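Local coordinates for protein beta-catenin homolog sys-1 (PDB 3C2G) that acts as a beta-catenin-type transcription coregulator in the Wnt signalling asymmetry pathway, binding the TCF factor POP-1 directly to activate or repress target genes, at residues R116-N121 against H163-L169; F144-M149 against I192-F196. All blocks are in the same frame, centred on the assembly; numbering follows the deposited sequence.

Both contacts lie in the N-terminal part of the all-helical armadillo domain, on the same side of the chain's centre and with their own centres about 14 Å apart. Along the chain their segments alternate: 116-121, 144-149, 163-169, 192-196. Contact 1 joins helix 115-122 to the turn between helices 154-164 and 167-174, and contact 2 sets helix 134-150 against helix 189-198. Direct packing links the two, since Leu164 CD2 lies 3.6 Å from Phe144 CE1 and Ile119 CG2 lies 3.9 Å from Phe144 CZ. Each contact spans some forty residues, and their interleaving is consistent with the way successive helices stack in an armadillo superhelix.

Contact 1 of 2, residues R116-N121 against H163-L169; sequences RELICN and HLKFEKL
Arg116 lays its guanidinium flat on the ring of Phe166: the planes are only 9° apart, and CZ stands 4.0 Å from the centroid of the Phe166 ring, a cation-pi stack. Its CG sits between the backbone N and the carbonyl carbon (chi1 67°), and from there the chain runs extended across the ring, with Arg116 CD 3.7 Å from the Phe166 centroid in a CH-pi contact. At the far end Arg116 NH1 donates a bent hydrogen bond (2.8 Å, 134° at the hydrogen) to the carbonyl O of His163, which lies tilted from the guanidinium plane. Leu169 CB lies over the rim of the opposite face, so the ring has a neighbour on each side. Phe166 is the N-cap residue of helix 167-174, and Arg116 thereby ties helix 115-122 to the turn joining two later helices of the armadillo array. Replacing Arg116 by alanine would remove the guanidinium, which is likely to leave that face of Phe166 without its stacking partner and the His163 carbonyl without this donor. Cys120 extends the close packing, its SG 3.8 Å from Leu169 CA and its CB 4.1 Å from Leu169 CD1. The outer side is looser and polar: Lys168 NZ reaches Glu117 OE2 at 3.4 Å in a salt bridge whose hydrogen bond is weak, while the partly exposed Asn121 brings ND2 to 3.6 Å from Lys168 CE.

Contact 2 of 2, residues F144-M149 against I192-F196; sequences FNCIIM and IIFRF
Ile148 and Phe196 meet because their first torsions bring them side by side between the two helices: Ile148 CG2 is anti to the backbone N (CG1 at chi1 -68°), and Phe196 CG is likewise anti to its own N (chi1 178°). The ring turns a face to the isoleucine, whose CG1 stands over that face, 4.0 Å from the Phe196 centroid, in a CH-pi contact. Ile148 uses all its branches: CG2 touches Ile192 CG2 at 3.6 Å, the two side chains running alongside in opposing senses, and CD1 lies 4.0 Å from Ile193 CG1. One helical turn earlier, Phe144 meets the end of Ile193, whose CD1 approaches Phe144 CG obliquely at 3.8 Å. Asn145 and selenomethionine Met149 flank Ile192, with Asn145 OD1 4.0 Å from Ile192 CG1 and the Met149 selenium 4.4 Å from Ile192 CG2. The contact is mainly apolar, with Ile148 burying the most surface of its residues. Around it, Arg157 and Ala161 touch Phe196, and Leu173 meets Ile193, so helices 154-164 and 167-174 adjoin the same cluster. The two helix segments approach to 10.5 Å between axes and run in broadly the same direction, at 40°, an apolar pairing of roughly parallel helices, as in the helical stacking of armadillo domains.

Contact 1 of 2, residues R116-N121 against H163-L169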
loop_
_atom_site.group_PDB
_atom_site.type_symbol
_atom_site.label_atom_id
_atom_site.label_comp_id
_atom_site.label_asym_id
_atom_site.label_seq_id
_atom_site.Cartn_x
_atom_site.Cartn_y
_atom_site.Cartn_z
ATOM N N ARG A 116 -27.666 -13.510 -17.238
ATOM C CA ARG A 116 -26.697 -12.478 -16.880
ATOM C C ARG A 116 -26.898 -11.180 -17.673
ATOM O O ARG A 116 -26.721 -10.098 -17.135
ATOM C CB ARG A 116 -25.260 -12.995 -17.002
ATOM C CG ARG A 116 -24.781 -13.308 -18.419
ATOM C CD ARG A 116 -23.349 -13.798 -18.373
ATOM N NE ARG A 116 -22.738 -13.899 -19.696
ATOM C CZ ARG A 116 -21.498 -14.335 -19.928
ATOM N NH1 ARG A 116 -20.712 -14.721 -18.929
ATOM N NH2 ARG A 116 -21.044 -14.384 -21.166
ATOM N N GLU A 117 -27.308 -11.301 -18.933
ATOM C CA GLU A 117 -27.507 -10.131 -19.796
ATOM C C GLU A 117 -28.809 -9.419 -19.459
ATOM O O GLU A 117 -28.864 -8.194 -19.442
ATOM C CB GLU A 117 -27.423 -10.499 -21.289
ATOM C CG GLU A 117 -26.086 -11.169 -21.666
ATOM C CD GLU A 117 -25.642 -10.926 -23.111
ATOM O OE1 GLU A 117 -24.728 -11.650 -23.576
ATOM O OE2 GLU A 117 -26.190 -10.022 -23.785
ATOM N N LEU A 118 -29.852 -10.181 -19.168
ATOM C CA LEU A 118 -31.083 -9.574 -18.683
ATOM C C LEU A 118 -30.821 -8.795 -17.388
ATOM O O LEU A 118 -31.272 -7.656 -17.250
ATOM C CB LEU A 118 -32.175 -10.631 -18.455
ATOM C CG LEU A 118 -32.753 -11.388 -19.654
ATOM C CD1 LEU A 118 -33.718 -12.453 -19.160
ATOM C CD2 LEU A 118 -33.448 -10.471 -20.660
ATOM N N ILE A 119 -30.097 -9.418 -16.455
ATOM C CA ILE A 119 -29.784 -8.818 -15.159
ATOM C C ILE A 119 -28.952 -7.557 -15.356
ATOM O O ILE A 119 -29.350 -6.467 -14.953
ATOM C CB ILE A 119 -29.043 -9.817 -14.224
ATOM C CG1 ILE A 119 -30.027 -10.826 -13.621
ATOM C CG2 ILE A 119 -28.259 -9.089 -13.126
ATOM C CD1 ILE A 119 -30.897 -10.290 -12.515
ATOM N N CYS A 120 -27.811 -7.718 -16.007
ATOM C CA CYS A 120 -26.920 -6.617 -16.256
ATOM C C CYS A 120 -27.627 -5.472 -17.000
ATOM O O CYS A 120 -27.292 -4.300 -16.812
ATOM C CB CYS A 120 -25.678 -7.118 -16.989
ATOM S SG CYS A 120 -25.128 -6.061 -18.314
ATOM N N ASN A 121 -28.624 -5.806 -17.810
ATOM C CA ASN A 121 -29.420 -4.777 -18.463
ATOM C C ASN A 121 -30.248 -3.918 -17.512
ATOM O O ASN A 121 -30.486 -2.750 -17.780
ATOM C CB ASN A 121 -30.326 -5.363 -19.528
ATOM C CG ASN A 121 -30.589 -4.383 -20.641
ATOM O OD1 ASN A 121 -31.549 -3.598 -20.598
ATOM N ND2 ASN A 121 -29.697 -4.377 -21.633
ATOM N N HIS A 163 -18.413 -15.828 -14.507
ATOM C CA HIS A 163 -19.694 -15.500 -15.152
ATOM C C HIS A 163 -19.884 -14.005 -15.423
ATOM O O HIS A 163 -20.555 -13.620 -16.380
ATOM C CB HIS A 163 -20.877 -16.009 -14.318
ATOM C CG HIS A 163 -20.885 -17.493 -14.101
ATOM N ND1 HIS A 163 -21.436 -18.075 -12.979
ATOM C CD2 HIS A 163 -20.402 -18.511 -14.856
ATOM C CE1 HIS A 163 -21.301 -19.386 -13.055
ATOM N NE2 HIS A 163 -20.675 -19.676 -14.182
ATOM N N LEU A 164 -19.294 -13.171 -14.574
ATOM C CA LEU A 164 -19.435 -11.721 -14.671
ATOM C C LEU A 164 -18.545 -11.056 -15.717
ATOM O O LEU A 164 -18.804 -9.921 -16.118
ATOM C CB LEU A 164 -19.178 -11.081 -13.310
ATOM C CG LEU A 164 -20.176 -11.454 -12.219
ATOM C CD1 LEU A 164 -19.836 -10.745 -10.941
ATOM C CD2 LEU A 164 -21.609 -11.139 -12.657
ATOM N N LYS A 165 -17.499 -11.749 -16.158
ATOM C CA LYS A 165 -16.545 -11.150 -17.081
ATOM C C LYS A 165 -16.984 -11.274 -18.527
ATOM O O LYS A 165 -16.563 -12.181 -19.240
ATOM C CB LYS A 165 -15.145 -11.722 -16.863
ATOM C CG LYS A 165 -14.501 -11.192 -15.592
ATOM C CD LYS A 165 -13.432 -12.115 -15.079
ATOM C CE LYS A 165 -13.314 -11.964 -13.577
ATOM N NZ LYS A 165 -12.191 -12.762 -13.058
ATOM N N PHE A 166 -17.857 -10.358 -18.939
ATOM C CA PHE A 166 -18.275 -10.241 -20.333
ATOM C C PHE A 166 -18.436 -8.771 -20.700
ATOM O O PHE A 166 -18.824 -7.961 -19.861
ATOM C CB PHE A 166 -19.547 -11.063 -20.632
ATOM C CG PHE A 166 -20.739 -10.722 -19.761
ATOM C CD1 PHE A 166 -21.847 -10.091 -20.303
ATOM C CD2 PHE A 166 -20.766 -11.067 -18.407
ATOM C CE1 PHE A 166 -22.958 -9.788 -19.507
ATOM C CE2 PHE A 166 -21.876 -10.757 -17.601
ATOM C CZ PHE A 166 -22.968 -10.119 -18.154
ATOM N N GLU A 167 -18.127 -8.434 -21.949
ATOM C CA GLU A 167 -18.059 -7.038 -22.386
ATOM C C GLU A 167 -19.260 -6.180 -21.952
ATOM O O GLU A 167 -19.074 -5.081 -21.424
ATOM C CB GLU A 167 -17.848 -6.954 -23.905
ATOM N N LYS A 168 -20.476 -6.690 -22.159
ATOM C CA LYS A 168 -21.713 -5.936 -21.874
ATOM C C LYS A 168 -21.766 -5.427 -20.439
ATOM O O LYS A 168 -22.145 -4.281 -20.199
ATOM C CB LYS A 168 -22.955 -6.777 -22.176
ATOM C CG LYS A 168 -24.279 -6.018 -22.131
ATOM C CD LYS A 168 -25.460 -6.955 -22.453
ATOM C CE LYS A 168 -26.747 -6.183 -22.790
ATOM N NZ LYS A 168 -27.614 -6.947 -23.771
ATOM N N LEU A 169 -21.369 -6.273 -19.492
ATOM C CA LEU A 169 -21.356 -5.879 -18.097
ATOM C C LEU A 169 -20.276 -4.832 -17.746
ATOM O O LEU A 169 -20.550 -3.893 -16.990
ATOM C CB LEU A 169 -21.275 -7.106 -17.186
ATOM C CG LEU A 169 -21.172 -6.881 -15.673
ATOM C CD1 LEU A 169 -22.254 -5.954 -15.129
ATOM C CD2 LEU A 169 -21.231 -8.207 -14.960
#

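Contact 2 of 2, residues F144-M149 against I192-F196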
loop_
_atom_site.group_PDB
_atom_site.type_symbol
_atom_site.label_atom_id
_atom_site.label_comp_id
_atom_site.label_asym_id
_atom_site.label_seq_id
_atom_site.Cartn_x
_atom_site.Cartn_y
_atom_site.Cartn_z
ATOM N N PHE A 144 -26.216 -8.222 -6.265
ATOM C CA PHE A 144 -24.773 -8.310 -6.463
ATOM C C PHE A 144 -24.030 -8.137 -5.150
ATOM O O PHE A 144 -23.169 -8.933 -4.812
ATOM C CB PHE A 144 -24.305 -7.251 -7.438
ATOM C CG PHE A 144 -24.463 -7.634 -8.865
ATOM C CD1 PHE A 144 -23.739 -8.684 -9.396
ATOM C CD2 PHE A 144 -25.313 -6.920 -9.696
ATOM C CE1 PHE A 144 -23.879 -9.040 -10.741
ATOM C CE2 PHE A 144 -25.451 -7.265 -11.047
ATOM C CZ PHE A 144 -24.731 -8.328 -11.566
ATOM N N ASN A 145 -24.395 -7.101 -4.402
ATOM C CA ASN A 145 -23.815 -6.862 -3.096
ATOM C C ASN A 145 -23.979 -8.048 -2.161
ATOM O O ASN A 145 -23.030 -8.447 -1.519
ATOM C CB ASN A 145 -24.380 -5.589 -2.458
ATOM C CG ASN A 145 -23.679 -5.233 -1.158
ATOM O OD1 ASN A 145 -22.498 -4.889 -1.148
ATOM N ND2 ASN A 145 -24.401 -5.336 -0.050
ATOM N N CYS A 146 -25.174 -8.625 -2.100
ATOM C CA CYS A 146 -25.423 -9.773 -1.225
ATOM C C CYS A 146 -24.628 -11.021 -1.582
ATOM O O CYS A 146 -24.113 -11.692 -0.693
ATOM C CB CYS A 146 -26.894 -10.128 -1.214
ATOM S SG CYS A 146 -27.859 -9.061 -0.184
ATOM N N ILE A 147 -24.537 -11.341 -2.871
ATOM C CA ILE A 147 -23.756 -12.503 -3.300
ATOM C C ILE A 147 -22.260 -12.289 -3.053
ATOM O O ILE A 147 -21.578 -13.181 -2.548
ATOM C CB ILE A 147 -23.991 -12.869 -4.780
ATOM C CG1 ILE A 147 -25.464 -13.203 -5.029
ATOM C CG2 ILE A 147 -23.130 -14.061 -5.181
ATOM C CD1 ILE A 147 -25.820 -13.279 -6.498
ATOM N N ILE A 148 -21.761 -11.102 -3.396
ATOM C CA ILE A 148 -20.338 -10.808 -3.255
ATOM C C ILE A 148 -19.911 -10.721 -1.791
ATOM O O ILE A 148 -18.842 -11.192 -1.432
ATOM C CB ILE A 148 -19.915 -9.549 -4.044
ATOM C CG1 ILE A 148 -20.016 -9.828 -5.541
ATOM C CG2 ILE A 148 -18.488 -9.139 -3.677
ATOM C CD1 ILE A 148 -19.991 -8.600 -6.408
HETATM N N MSE A 149 -20.751 -10.140 -0.947
HETATM C CA MSE A 149 -20.428 -10.064 0.467
HETATM C C MSE A 149 -20.766 -11.372 1.163
HETATM O O MSE A 149 -20.216 -11.677 2.214
HETATM C CB MSE A 149 -21.148 -8.895 1.146
HETATM C CG MSE A 149 -20.763 -7.489 0.631
HETATM SE SE MSE A 149 -18.829 -7.157 0.360
HETATM C CE MSE A 149 -18.150 -7.569 2.166
ATOM N N ILE A 192 -17.975 -2.363 -5.454
ATOM C CA ILE A 192 -17.915 -3.752 -4.979
ATOM C C ILE A 192 -17.700 -4.734 -6.132
ATOM O O ILE A 192 -16.842 -5.604 -6.047
ATOM C CB ILE A 192 -19.181 -4.120 -4.178
ATOM C CG1 ILE A 192 -19.347 -3.179 -2.968
ATOM C CG2 ILE A 192 -19.144 -5.573 -3.733
ATOM C CD1 ILE A 192 -18.149 -3.155 -1.992
ATOM N N ILE A 193 -18.438 -4.544 -7.221
ATOM C CA ILE A 193 -18.368 -5.415 -8.387
ATOM C C ILE A 193 -17.035 -5.293 -9.137
ATOM O O ILE A 193 -16.419 -6.304 -9.468
ATOM C CB ILE A 193 -19.560 -5.159 -9.350
ATOM C CG1 ILE A 193 -20.882 -5.456 -8.640
ATOM C CG2 ILE A 193 -19.425 -6.000 -10.606
ATOM C CD1 ILE A 193 -22.064 -4.724 -9.200
ATOM N N PHE A 194 -16.603 -4.066 -9.419
ATOM C CA PHE A 194 -15.270 -3.827 -9.980
ATOM C C PHE A 194 -14.185 -4.471 -9.123
ATOM O O PHE A 194 -13.347 -5.206 -9.627
ATOM C CB PHE A 194 -14.989 -2.336 -10.152
ATOM C CG PHE A 194 -15.374 -1.807 -11.495
ATOM C CD1 PHE A 194 -14.816 -2.344 -12.654
ATOM C CD2 PHE A 194 -16.284 -0.772 -11.611
ATOM C CE1 PHE A 194 -15.170 -1.871 -13.916
ATOM C CE2 PHE A 194 -16.646 -0.286 -12.870
ATOM C CZ PHE A 194 -16.085 -0.840 -14.025
ATOM N N ARG A 195 -14.230 -4.235 -7.825
ATOM C CA ARG A 195 -13.256 -4.841 -6.943
ATOM C C ARG A 195 -13.251 -6.353 -7.121
ATOM O O ARG A 195 -12.193 -6.974 -7.181
ATOM C CB ARG A 195 -13.553 -4.473 -5.492
ATOM C CG ARG A 195 -12.565 -5.041 -4.488
ATOM C CD ARG A 195 -12.923 -4.628 -3.065
ATOM N NE ARG A 195 -11.922 -5.081 -2.107
ATOM C CZ ARG A 195 -10.868 -4.365 -1.728
ATOM N NH1 ARG A 195 -10.672 -3.150 -2.226
ATOM N NH2 ARG A 195 -10.008 -4.863 -0.848
ATOM N N PHE A 196 -14.444 -6.931 -7.233
ATOM C CA PHE A 196 -14.633 -8.364 -7.247
ATOM C C PHE A 196 -14.116 -9.030 -8.524
ATOM O O PHE A 196 -13.470 -10.067 -8.449
ATOM C CB PHE A 196 -16.122 -8.677 -7.002
ATOM C CG PHE A 196 -16.462 -10.145 -7.038
ATOM C CD1 PHE A 196 -16.105 -10.986 -5.984
ATOM C CD2 PHE A 196 -17.151 -10.681 -8.125
ATOM C CE1 PHE A 196 -16.415 -12.348 -6.016
ATOM C CE2 PHE A 196 -17.481 -12.040 -8.161
ATOM C CZ PHE A 196 -17.106 -12.876 -7.102
#